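Local coordinates for protein Cap5O (Staphylococcus aureus, PDB 3OJL) that binds NAD and probably acts as a UDP-glucose 6-dehydrogenase-type enzyme in capsular polysaccharide synthesis, at residues A[126-131]-A[160-165]; A[14-19]-A[88-93]; A[101-106]-A[130-135]. All coordinates share one frame; numbering follows the deposited sequence.

The three contacts follow a Rossmann-type NAD-binding domain outward from its sheet to the loops beyond it. Interaction 2 comes first along the chain and joins neighbouring parallel strands 13-17 and 86-89. Interaction 3 opens next, joining the loops before helices 106-115 and 135-145; its second segment overlaps the first of interaction 1 at T130 and I131. Interaction 1 runs from the next strand, 124-127, to the loop after 156-159. Its centre lies about 10 Å from that of interaction 2 and about 12 Å from that of interaction 3, which are about 15 Å apart. All three touch NAD, showing how successive strand ends assemble one cofactor site.

Interaction 1: A[126-131]-A[160-165]; sequences IVESTI and CPERVL. With NAD (nicotinamide-adenine-dinucleotide), chain C.
At the end of strand 124-127 in this Rossmann-type NAD-binding domain, V127 and E128 meet C160 and E162, which lie just beyond strand 156-159. Two backbone bonds continue the pairing into the loops: C160 N donates to V127 O at 3.0 Å, and E162 N reaches E128 O at 3.3 Å. Between these two bonds E128 CA makes a C-H...O contact with C160 O. I126 adds an apolar touch, its CG2, anti to the backbone N, meeting C160 CB at 4.0 Å.

The side chains of E128 and E162 lie side by side, pointing the same way, with carboxylate planes 50° apart. E128 reaches across on an extended chain, whereas E162 bends at CG (chi2 108°). Each acid has a partner of its own elsewhere: Y195 OH is hydrogen-bonded to E128 OE2, and R178 forms a salt bridge with E162 OE2. Farther along, T130 N gives NAD O2D a nearly straight bond of 2.8 Å, while V164 O and the side chain of R163 border the nicotinamide end.

Strand 86-89 flanks the contact through I126, V127 and E128. Helix 185-195 packs on I126 and C160, and helix 208-238 meets T130, P161 and R163.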
loop_
_atom_site.group_PDB
_atom_site.type_symbol
_atom_site.label_atom_id
_atom_site.label_comp_id
_atom_site.label_asym_id
_atom_site.label_seq_id
_atom_site.Cartn_x
_atom_site.Cartn_y
_atom_site.Cartn_z
ATOM N N ILE A 126 14.918 -0.771 28.684
ATOM C CA ILE A 126 13.888 -0.528 27.667
ATOM C C ILE A 126 14.245 0.673 26.798
ATOM O O ILE A 126 14.486 1.758 27.324
ATOM C CB ILE A 126 12.467 -0.386 28.277
ATOM C CG1 ILE A 126 12.077 -1.651 29.110
ATOM C CG2 ILE A 126 11.444 -0.117 27.155
ATOM C CD1 ILE A 126 10.947 -1.527 30.011
ATOM N N VAL A 127 14.283 0.480 25.468
ATOM C CA VAL A 127 14.543 1.563 24.510
ATOM C C VAL A 127 13.199 1.911 23.866
ATOM O O VAL A 127 12.624 1.090 23.144
ATOM C CB VAL A 127 15.692 1.250 23.504
ATOM C CG1 VAL A 127 15.758 2.275 22.377
ATOM C CG2 VAL A 127 17.029 1.178 24.234
ATOM N N GLU A 128 12.644 3.069 24.268
ATOM C CA GLU A 128 11.346 3.593 23.825
ATOM C C GLU A 128 11.501 4.497 22.619
ATOM O O GLU A 128 10.528 4.772 21.916
ATOM C CB GLU A 128 10.643 4.362 24.954
ATOM C CG GLU A 128 9.910 3.468 25.940
ATOM C CD GLU A 128 8.954 4.183 26.877
ATOM O OE1 GLU A 128 9.150 5.396 27.123
ATOM O OE2 GLU A 128 8.020 3.520 27.384
ATOM N N SER A 129 12.719 4.965 22.387
ATOM C CA SER A 129 13.089 5.814 21.262
ATOM C C SER A 129 12.976 5.022 19.958
ATOM O O SER A 129 13.112 3.798 19.957
ATOM C CB SER A 129 14.525 6.292 21.426
ATOM O OG SER A 129 14.747 6.878 22.695
ATOM N N THR A 130 12.732 5.719 18.844
ATOM C CA THR A 130 12.631 5.091 17.529
ATOM C C THR A 130 14.037 4.728 17.070
ATOM O O THR A 130 14.919 5.581 17.054
ATOM C CB THR A 130 11.854 5.993 16.585
ATOM O OG1 THR A 130 10.651 6.399 17.243
ATOM C CG2 THR A 130 11.493 5.300 15.311
ATOM N N ILE A 131 14.286 3.457 16.789
ATOM C CA ILE A 131 15.633 3.053 16.386
ATOM C C ILE A 131 15.614 2.291 15.056
ATOM O O ILE A 131 14.610 1.650 14.726
ATOM C CB ILE A 131 16.363 2.288 17.523
ATOM C CG1 ILE A 131 15.575 1.035 17.956
ATOM C CG2 ILE A 131 16.673 3.218 18.698
ATOM C CD1 ILE A 131 16.157 0.244 19.061
ATOM N N CYS A 160 10.596 -1.154 23.031
ATOM C CA CYS A 160 9.153 -0.977 23.112
ATOM C C CYS A 160 8.899 0.397 22.526
ATOM O O CYS A 160 9.057 1.390 23.233
ATOM C CB CYS A 160 8.639 -1.095 24.545
ATOM S SG CYS A 160 6.847 -0.879 24.683
ATOM N N PRO A 161 8.653 0.505 21.210
ATOM C CA PRO A 161 8.509 1.842 20.621
ATOM C C PRO A 161 7.234 2.545 21.065
ATOM O O PRO A 161 6.128 2.035 20.861
ATOM C CB PRO A 161 8.619 1.590 19.120
ATOM C CG PRO A 161 8.185 0.193 18.940
ATOM C CD PRO A 161 8.485 -0.556 20.197
ATOM N N GLU A 162 7.428 3.654 21.814
ATOM C CA GLU A 162 6.349 4.463 22.378
ATOM C C GLU A 162 6.071 5.636 21.459
ATOM O O GLU A 162 6.988 6.380 21.092
ATOM C CB GLU A 162 6.681 4.942 23.806
ATOM C CG GLU A 162 5.461 5.117 24.704
ATOM C CD GLU A 162 5.282 4.090 25.813
ATOM O OE1 GLU A 162 5.278 4.486 27.003
ATOM O OE2 GLU A 162 5.133 2.886 25.492
ATOM N N ARG A 163 4.806 5.772 21.069
ATOM C CA ARG A 163 4.297 6.823 20.195
ATOM C C ARG A 163 3.027 7.382 20.877
ATOM O O ARG A 163 2.224 6.601 21.391
ATOM C CB ARG A 163 3.981 6.209 18.806
ATOM C CG ARG A 163 3.589 7.196 17.706
ATOM C CD ARG A 163 2.608 6.559 16.720
ATOM N NE ARG A 163 3.260 5.707 15.715
ATOM C CZ ARG A 163 2.612 4.934 14.845
ATOM N NH1 ARG A 163 1.287 4.871 14.860
ATOM N NH2 ARG A 163 3.287 4.207 13.963
ATOM N N VAL A 164 2.871 8.718 20.933
ATOM C CA VAL A 164 1.692 9.346 21.550
ATOM C C VAL A 164 1.200 10.605 20.828
ATOM O O VAL A 164 1.999 11.419 20.374
ATOM C CB VAL A 164 1.776 9.578 23.090
ATOM C CG1 VAL A 164 1.463 8.315 23.891
ATOM C CG2 VAL A 164 3.103 10.206 23.503
ATOM N N LEU A 165 -0.126 10.763 20.762
ATOM C CA LEU A 165 -0.804 11.921 20.198
ATOM C C LEU A 165 -1.125 12.864 21.375
ATOM O O LEU A 165 -1.770 12.414 22.322
ATOM C CB LEU A 165 -2.088 11.447 19.466
ATOM C CG LEU A 165 -3.276 12.415 19.314
ATOM C CD1 LEU A 165 -3.238 13.131 17.972
ATOM C CD2 LEU A 165 -4.586 11.668 19.463
HETATM P PA NAD C . 11.772 15.595 23.503
HETATM O O1A NAD C . 12.669 16.569 22.831
HETATM O O2A NAD C . 10.466 16.216 23.847
HETATM O O5B NAD C . 12.509 15.059 24.828
HETATM C C5B NAD C . 13.769 14.433 24.839
HETATM C C4B NAD C . 14.354 14.680 26.222
HETATM O O4B NAD C . 15.502 13.888 26.399
HETATM C C3B NAD C . 14.789 16.135 26.389
HETATM O O3B NAD C . 14.253 16.636 27.600
HETATM C C2B NAD C . 16.308 16.065 26.451
HETATM O O2B NAD C . 16.846 17.099 27.247
HETATM C C1B NAD C . 16.515 14.663 27.009
HETATM N N9A NAD C . 17.805 14.058 26.647
HETATM C C8A NAD C . 18.370 14.014 25.412
HETATM N N7A NAD C . 19.514 13.300 25.498
HETATM C C5A NAD C . 19.675 12.849 26.752
HETATM C C6A NAD C . 20.656 12.057 27.359
HETATM N N6A NAD C . 21.644 11.510 26.649
HETATM N N1A NAD C . 20.542 11.768 28.710
HETATM C C2A NAD C . 19.440 12.240 29.418
HETATM N N3A NAD C . 18.467 13.013 28.804
HETATM C C4A NAD C . 18.586 13.309 27.485
HETATM O O3 NAD C . 11.596 14.270 22.616
HETATM P PN NAD C . 10.301 13.311 22.722
HETATM O O1N NAD C . 9.145 14.031 22.118
HETATM O O2N NAD C . 10.205 12.768 24.098
HETATM O O5D NAD C . 10.639 12.097 21.712
HETATM C C5D NAD C . 11.727 11.229 21.913
HETATM C C4D NAD C . 11.760 10.155 20.835
HETATM O O4D NAD C . 10.686 9.248 20.968
HETATM C C3D NAD C . 11.652 10.658 19.399
HETATM O O3D NAD C . 12.847 11.202 18.867
HETATM C C2D NAD C . 11.243 9.386 18.687
HETATM O O2D NAD C . 12.341 8.505 18.644
HETATM C C1D NAD C . 10.264 8.800 19.684
HETATM N N1N NAD C . 8.894 9.254 19.335
HETATM C C2N NAD C . 8.331 10.337 19.964
HETATM C C3N NAD C . 7.042 10.769 19.641
HETATM C C7N NAD C . 6.544 12.057 20.227
HETATM O O7N NAD C . 5.460 12.009 21.129
HETATM N N7N NAD C . 7.145 13.207 19.896
HETATM C C4N NAD C . 6.309 10.090 18.664
HETATM C C5N NAD C . 6.885 8.987 18.024
HETATM C C6N NAD C . 8.184 8.587 18.359
#

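Interaction 2: A[14-19]-A[88-93]; sequences LTVVGL and IIAVPT. With NAD (nicotinamide-adenine-dinucleotide), chain C.
L14 to G18 and I88 to V91 run parallel, 6° apart end to end, and are laced by the staggered bonds of a parallel sheet: I88 N to T15 O, V17 N to I88 O, and A90 N to V17 O, the last two both 2.8 Å long. V16 pairs with I88 on one face of the sheet and V17 with I89 on the other.

On the V16 face, L14 CD1 meets I88 CD1 at 3.8 Å, the two chains crossing at a slant; V16 CG1 extends that apolar surface to A90 CB. On the V17 face, CG1 of V17 stands anti to the backbone N (chi1 -178°) and faces two ways, to V91 CG1 at 4.0 Å and to C2A of the NAD adenine. V91 CG1 lies against the same base, 3.6 Å from its C5A. G18, probably the first glycine of a Rossmann-type GxGxxG turn, lays its bare CA against the adenosine ribose. Farther on, T93 N binds NAD O3D at 2.8 Å, and T93 OG1 binds O2D at 2.6 Å.

The chemistry is thus divided: aliphatic groups receive the adenine, while the backbone N-H and hydroxyl of T93 hold the ribose of the nicotinamide half.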
loop_
_atom_site.group_PDB
_atom_site.type_symbol
_atom_site.label_atom_id
_atom_site.label_comp_id
_atom_site.label_asym_id
_atom_site.label_seq_id
_atom_site.Cartn_x
_atom_site.Cartn_y
_atom_site.Cartn_z
ATOM N N LEU A 14 12.408 2.425 39.265
ATOM C CA LEU A 14 12.514 2.694 37.825
ATOM C C LEU A 14 13.196 4.046 37.555
ATOM O O LEU A 14 13.028 4.991 38.326
ATOM C CB LEU A 14 11.089 2.650 37.191
ATOM C CG LEU A 14 10.952 2.705 35.664
ATOM C CD1 LEU A 14 9.922 1.727 35.187
ATOM C CD2 LEU A 14 10.563 4.079 35.197
ATOM N N THR A 15 13.954 4.116 36.451
ATOM C CA THR A 15 14.639 5.305 35.935
ATOM C C THR A 15 14.099 5.519 34.512
ATOM O O THR A 15 13.736 4.542 33.845
ATOM C CB THR A 15 16.184 5.120 35.973
ATOM O OG1 THR A 15 16.593 4.837 37.310
ATOM C CG2 THR A 15 16.951 6.352 35.502
ATOM N N VAL A 16 13.953 6.803 34.100
ATOM C CA VAL A 16 13.541 7.230 32.754
ATOM C C VAL A 16 14.575 8.257 32.330
ATOM O O VAL A 16 14.741 9.274 33.007
ATOM C CB VAL A 16 12.085 7.785 32.610
ATOM C CG1 VAL A 16 11.796 8.223 31.186
ATOM C CG2 VAL A 16 11.043 6.772 33.054
ATOM N N VAL A 17 15.284 7.978 31.222
ATOM C CA VAL A 17 16.304 8.862 30.672
ATOM C C VAL A 17 15.680 9.593 29.498
ATOM O O VAL A 17 15.216 8.958 28.563
ATOM C CB VAL A 17 17.593 8.079 30.307
ATOM C CG1 VAL A 17 18.662 9.024 29.792
ATOM C CG2 VAL A 17 18.125 7.290 31.510
ATOM N N GLY A 18 15.646 10.916 29.544
ATOM C CA GLY A 18 14.962 11.715 28.527
ATOM C C GLY A 18 13.544 11.964 29.016
ATOM O O GLY A 18 12.739 11.039 29.099
ATOM N N LEU A 19 13.273 13.190 29.466
ATOM C CA LEU A 19 11.991 13.579 30.048
ATOM C C LEU A 19 11.232 14.609 29.213
ATOM O O LEU A 19 10.798 15.633 29.746
ATOM C CB LEU A 19 12.204 14.090 31.479
ATOM C CG LEU A 19 12.732 13.114 32.508
ATOM C CD1 LEU A 19 13.178 13.861 33.729
ATOM C CD2 LEU A 19 11.692 12.067 32.890
ATOM N N ILE A 88 14.545 3.016 31.383
ATOM C CA ILE A 88 13.807 3.350 30.157
ATOM C C ILE A 88 14.474 4.527 29.427
ATOM O O ILE A 88 14.590 5.612 29.992
ATOM C CB ILE A 88 12.300 3.603 30.462
ATOM C CG1 ILE A 88 11.606 2.322 30.992
ATOM C CG2 ILE A 88 11.582 4.169 29.237
ATOM C CD1 ILE A 88 10.193 2.471 31.451
ATOM N N ILE A 89 14.934 4.301 28.182
ATOM C CA ILE A 89 15.570 5.332 27.350
ATOM C C ILE A 89 14.486 5.926 26.433
ATOM O O ILE A 89 13.880 5.211 25.633
ATOM C CB ILE A 89 16.829 4.810 26.590
ATOM C CG1 ILE A 89 17.914 4.346 27.595
ATOM C CG2 ILE A 89 17.389 5.870 25.621
ATOM C CD1 ILE A 89 18.962 3.341 27.075
ATOM N N ALA A 90 14.186 7.222 26.631
ATOM C CA ALA A 90 13.154 7.970 25.904
ATOM C C ALA A 90 13.713 9.294 25.431
ATOM O O ALA A 90 13.073 10.342 25.541
ATOM C CB ALA A 90 11.932 8.178 26.788
ATOM N N VAL A 91 14.910 9.221 24.851
ATOM C CA VAL A 91 15.660 10.361 24.338
ATOM C C VAL A 91 15.345 10.530 22.838
ATOM O O VAL A 91 14.842 9.578 22.229
ATOM C CB VAL A 91 17.181 10.281 24.691
ATOM C CG1 VAL A 91 17.388 10.105 26.190
ATOM C CG2 VAL A 91 17.874 9.159 23.940
ATOM N N PRO A 92 15.585 11.704 22.211
ATOM C CA PRO A 92 15.222 11.841 20.803
ATOM C C PRO A 92 16.132 11.086 19.855
ATOM O O PRO A 92 17.296 10.781 20.174
ATOM C CB PRO A 92 15.305 13.346 20.548
ATOM C CG PRO A 92 15.529 13.979 21.854
ATOM C CD PRO A 92 16.165 12.958 22.720
ATOM N N THR A 93 15.570 10.759 18.682
ATOM C CA THR A 93 16.302 10.094 17.612
ATOM C C THR A 93 16.195 10.939 16.353
ATOM O O THR A 93 15.265 10.785 15.565
ATOM C CB THR A 93 15.915 8.633 17.436
ATOM O OG1 THR A 93 14.519 8.544 17.173
ATOM C CG2 THR A 93 16.290 7.794 18.626
HETATM P PA NAD C . 11.772 15.595 23.503
HETATM O O1A NAD C . 12.669 16.569 22.831
HETATM O O2A NAD C . 10.466 16.216 23.847
HETATM O O5B NAD C . 12.509 15.059 24.828
HETATM C C5B NAD C . 13.769 14.433 24.839
HETATM C C4B NAD C . 14.354 14.680 26.222
HETATM O O4B NAD C . 15.502 13.888 26.399
HETATM C C3B NAD C . 14.789 16.135 26.389
HETATM O O3B NAD C . 14.253 16.636 27.600
HETATM C C2B NAD C . 16.308 16.065 26.451
HETATM O O2B NAD C . 16.846 17.099 27.247
HETATM C C1B NAD C . 16.515 14.663 27.009
HETATM N N9A NAD C . 17.805 14.058 26.647
HETATM C C8A NAD C . 18.370 14.014 25.412
HETATM N N7A NAD C . 19.514 13.300 25.498
HETATM C C5A NAD C . 19.675 12.849 26.752
HETATM C C6A NAD C . 20.656 12.057 27.359
HETATM N N6A NAD C . 21.644 11.510 26.649
HETATM N N1A NAD C . 20.542 11.768 28.710
HETATM C C2A NAD C . 19.440 12.240 29.418
HETATM N N3A NAD C . 18.467 13.013 28.804
HETATM C C4A NAD C . 18.586 13.309 27.485
HETATM O O3 NAD C . 11.596 14.270 22.616
HETATM P PN NAD C . 10.301 13.311 22.722
HETATM O O1N NAD C . 9.145 14.031 22.118
HETATM O O2N NAD C . 10.205 12.768 24.098
HETATM O O5D NAD C . 10.639 12.097 21.712
HETATM C C5D NAD C . 11.727 11.229 21.913
HETATM C C4D NAD C . 11.760 10.155 20.835
HETATM O O4D NAD C . 10.686 9.248 20.968
HETATM C C3D NAD C . 11.652 10.658 19.399
HETATM O O3D NAD C . 12.847 11.202 18.867
HETATM C C2D NAD C . 11.243 9.386 18.687
HETATM O O2D NAD C . 12.341 8.505 18.644
HETATM C C1D NAD C . 10.264 8.800 19.684
HETATM N N1N NAD C . 8.894 9.254 19.335
HETATM C C2N NAD C . 8.331 10.337 19.964
HETATM C C3N NAD C . 7.042 10.769 19.641
HETATM C C7N NAD C . 6.544 12.057 20.227
HETATM O O7N NAD C . 5.460 12.009 21.129
HETATM N N7N NAD C . 7.145 13.207 19.896
HETATM C C4N NAD C . 6.309 10.090 18.664
HETATM C C5N NAD C . 6.885 8.987 18.024
HETATM C C6N NAD C . 8.184 8.587 18.359
#

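Interaction 3: A[101-106]-A[130-135]; sequences RSCDIS and TIAPKT. With NAD (nicotinamide-adenine-dinucleotide), chain C.
C103 and A132 form the close-packed part of this loop-to-loop contact, their CB atoms 3.8 Å apart. The sulfur of C103, set anti to the backbone N (chi1 172°), lies along segment 130-135 rather than pointing at one atom: SG is 3.8 Å from T130 O and equally far from A132 N. F276 of helix 274-278 packs on C103, so this side of the contact is enclosed by a later part of the chain.

Next to it, I105 and T135 reach toward each other tip to tip. I105 CG2 meets T135 OG1 at 3.9 Å and I131 CG2 at 4.2 Å, while its CD1 lies against T135 CG2. The hydroxyl of T135 is already engaged within its own loop: OG1 donates to A132 O at 2.7 Å, and T135 N approaches that oxygen from the same face of the carbonyl plane. The T135 N bond closes a type II turn from A132 to T135, and the hydroxyl adds a second grip on the same oxygen; K134 is the N-cap of helix 135-145.

The outer side is looser. I105 is partly exposed, and S106 opens helix 106-115 at the surface. K134 extends to the second subunit, where its NZ bonds L239 O of that chain.

No hydrogen bond crosses between the two segments; sulfur, methyl and aliphatic surfaces make the contact. A132 O is held within the turn by T135, while K134 N turns to E212 of helix 208-238. Cohesion across the contact therefore rests on van der Waals packing; where the disulfide seen between C103 and C269 is formed, it adds a covalent tie to a later part of the chain.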
loop_
_atom_site.group_PDB
_atom_site.type_symbol
_atom_site.label_atom_id
_atom_site.label_comp_id
_atom_site.label_asym_id
_atom_site.label_seq_id
_atom_site.Cartn_x
_atom_site.Cartn_y
_atom_site.Cartn_z
ATOM N N ARG A 101 19.587 10.116 5.267
ATOM C CA ARG A 101 18.833 10.569 6.456
ATOM C C ARG A 101 18.750 9.471 7.550
ATOM O O ARG A 101 17.698 9.236 8.157
ATOM C CB ARG A 101 17.449 11.147 6.074
ATOM C CG ARG A 101 17.474 12.557 5.525
ATOM C CD ARG A 101 16.354 13.339 6.162
ATOM N NE ARG A 101 15.594 14.145 5.203
ATOM C CZ ARG A 101 14.353 14.586 5.407
ATOM N NH1 ARG A 101 13.700 14.266 6.520
ATOM N NH2 ARG A 101 13.740 15.316 4.483
ATOM N N SER A 102 19.888 8.795 7.766
ATOM C CA SER A 102 20.087 7.726 8.735
ATOM C C SER A 102 19.563 8.046 10.145
ATOM O O SER A 102 19.526 9.216 10.554
ATOM C CB SER A 102 21.567 7.337 8.787
ATOM O OG SER A 102 22.310 7.930 9.842
ATOM N N CYS A 103 19.179 7.001 10.891
ATOM C CA CYS A 103 18.754 7.178 12.263
ATOM C C CYS A 103 19.937 7.650 13.102
ATOM O O CYS A 103 21.012 7.028 13.074
ATOM C CB CYS A 103 18.181 5.883 12.825
ATOM S SG CYS A 103 17.845 5.943 14.608
ATOM N N ASP A 104 19.752 8.729 13.855
ATOM C CA ASP A 104 20.854 9.113 14.705
ATOM C C ASP A 104 20.615 8.472 16.056
ATOM O O ASP A 104 19.736 8.912 16.792
ATOM C CB ASP A 104 21.028 10.624 14.798
ATOM C CG ASP A 104 22.255 11.011 15.599
ATOM O OD1 ASP A 104 22.145 11.907 16.450
ATOM O OD2 ASP A 104 23.321 10.379 15.399
ATOM N N ILE A 105 21.343 7.381 16.342
ATOM C CA ILE A 105 21.197 6.626 17.585
ATOM C C ILE A 105 22.156 7.165 18.642
ATOM O O ILE A 105 22.216 6.642 19.761
ATOM C CB ILE A 105 21.268 5.062 17.408
ATOM C CG1 ILE A 105 22.614 4.601 16.817
ATOM C CG2 ILE A 105 20.063 4.482 16.631
ATOM C CD1 ILE A 105 23.014 3.220 17.201
ATOM N N SER A 106 22.877 8.251 18.291
ATOM C CA SER A 106 23.858 8.946 19.124
ATOM C C SER A 106 23.345 9.338 20.512
ATOM O O SER A 106 24.139 9.374 21.456
ATOM C CB SER A 106 24.371 10.184 18.402
ATOM O OG SER A 106 24.300 11.338 19.221
ATOM N N THR A 130 12.732 5.719 18.844
ATOM C CA THR A 130 12.631 5.091 17.529
ATOM C C THR A 130 14.037 4.728 17.070
ATOM O O THR A 130 14.919 5.581 17.054
ATOM C CB THR A 130 11.854 5.993 16.585
ATOM O OG1 THR A 130 10.651 6.399 17.243
ATOM C CG2 THR A 130 11.493 5.300 15.311
ATOM N N ILE A 131 14.286 3.457 16.789
ATOM C CA ILE A 131 15.633 3.053 16.386
ATOM C C ILE A 131 15.614 2.291 15.056
ATOM O O ILE A 131 14.610 1.650 14.726
ATOM C CB ILE A 131 16.363 2.288 17.523
ATOM C CG1 ILE A 131 15.575 1.035 17.956
ATOM C CG2 ILE A 131 16.673 3.218 18.698
ATOM C CD1 ILE A 131 16.157 0.244 19.061
ATOM N N ALA A 132 16.738 2.356 14.303
ATOM C CA ALA A 132 16.921 1.676 13.019
ATOM C C ALA A 132 16.939 0.171 13.242
ATOM O O ALA A 132 17.356 -0.249 14.323
ATOM C CB ALA A 132 18.241 2.109 12.403
ATOM N N PRO A 133 16.529 -0.676 12.263
ATOM C CA PRO A 133 16.584 -2.137 12.482
ATOM C C PRO A 133 17.971 -2.639 12.862
ATOM O O PRO A 133 18.978 -2.102 12.408
ATOM C CB PRO A 133 16.143 -2.715 11.132
ATOM C CG PRO A 133 15.423 -1.643 10.473
ATOM C CD PRO A 133 16.001 -0.365 10.918
ATOM N N LYS A 134 18.021 -3.641 13.723
ATOM C CA LYS A 134 19.251 -4.260 14.233
ATOM C C LYS A 134 20.058 -3.375 15.186
ATOM O O LYS A 134 21.188 -3.730 15.496
ATOM C CB LYS A 134 20.121 -4.904 13.124
ATOM C CG LYS A 134 19.427 -6.059 12.350
ATOM C CD LYS A 134 19.547 -7.461 13.002
ATOM C CE LYS A 134 20.939 -8.080 12.994
ATOM N NZ LYS A 134 21.601 -8.051 11.657
ATOM N N THR A 135 19.458 -2.280 15.730
ATOM C CA THR A 135 20.120 -1.429 16.726
ATOM C C THR A 135 20.346 -2.216 18.034
ATOM O O THR A 135 21.479 -2.292 18.523
ATOM C CB THR A 135 19.355 -0.108 16.970
ATOM O OG1 THR A 135 19.423 0.721 15.795
ATOM C CG2 THR A 135 19.902 0.675 18.190
HETATM P PA NAD C . 11.772 15.595 23.503
HETATM O O1A NAD C . 12.669 16.569 22.831
HETATM O O2A NAD C . 10.466 16.216 23.847
HETATM O O5B NAD C . 12.509 15.059 24.828
HETATM C C5B NAD C . 13.769 14.433 24.839
HETATM C C4B NAD C . 14.354 14.680 26.222
HETATM O O4B NAD C . 15.502 13.888 26.399
HETATM C C3B NAD C . 14.789 16.135 26.389
HETATM O O3B NAD C . 14.253 16.636 27.600
HETATM C C2B NAD C . 16.308 16.065 26.451
HETATM O O2B NAD C . 16.846 17.099 27.247
HETATM C C1B NAD C . 16.515 14.663 27.009
HETATM N N9A NAD C . 17.805 14.058 26.647
HETATM C C8A NAD C . 18.370 14.014 25.412
HETATM N N7A NAD C . 19.514 13.300 25.498
HETATM C C5A NAD C . 19.675 12.849 26.752
HETATM C C6A NAD C . 20.656 12.057 27.359
HETATM N N6A NAD C . 21.644 11.510 26.649
HETATM N N1A NAD C . 20.542 11.768 28.710
HETATM C C2A NAD C . 19.440 12.240 29.418
HETATM N N3A NAD C . 18.467 13.013 28.804
HETATM C C4A NAD C . 18.586 13.309 27.485
HETATM O O3 NAD C . 11.596 14.270 22.616
HETATM P PN NAD C . 10.301 13.311 22.722
HETATM O O1N NAD C . 9.145 14.031 22.118
HETATM O O2N NAD C . 10.205 12.768 24.098
HETATM O O5D NAD C . 10.639 12.097 21.712
HETATM C C5D NAD C . 11.727 11.229 21.913
HETATM C C4D NAD C . 11.760 10.155 20.835
HETATM O O4D NAD C . 10.686 9.248 20.968
HETATM C C3D NAD C . 11.652 10.658 19.399
HETATM O O3D NAD C . 12.847 11.202 18.867
HETATM C C2D NAD C . 11.243 9.386 18.687
HETATM O O2D NAD C . 12.341 8.505 18.644
HETATM C C1D NAD C . 10.264 8.800 19.684
HETATM N N1N NAD C . 8.894 9.254 19.335
HETATM C C2N NAD C . 8.331 10.337 19.964
HETATM C C3N NAD C . 7.042 10.769 19.641
HETATM C C7N NAD C . 6.544 12.057 20.227
HETATM O O7N NAD C . 5.460 12.009 21.129
HETATM N N7N NAD C . 7.145 13.207 19.896
HETATM C C4N NAD C . 6.309 10.090 18.664
HETATM C C5N NAD C . 6.885 8.987 18.024
HETATM C C6N NAD C . 8.184 8.587 18.359
#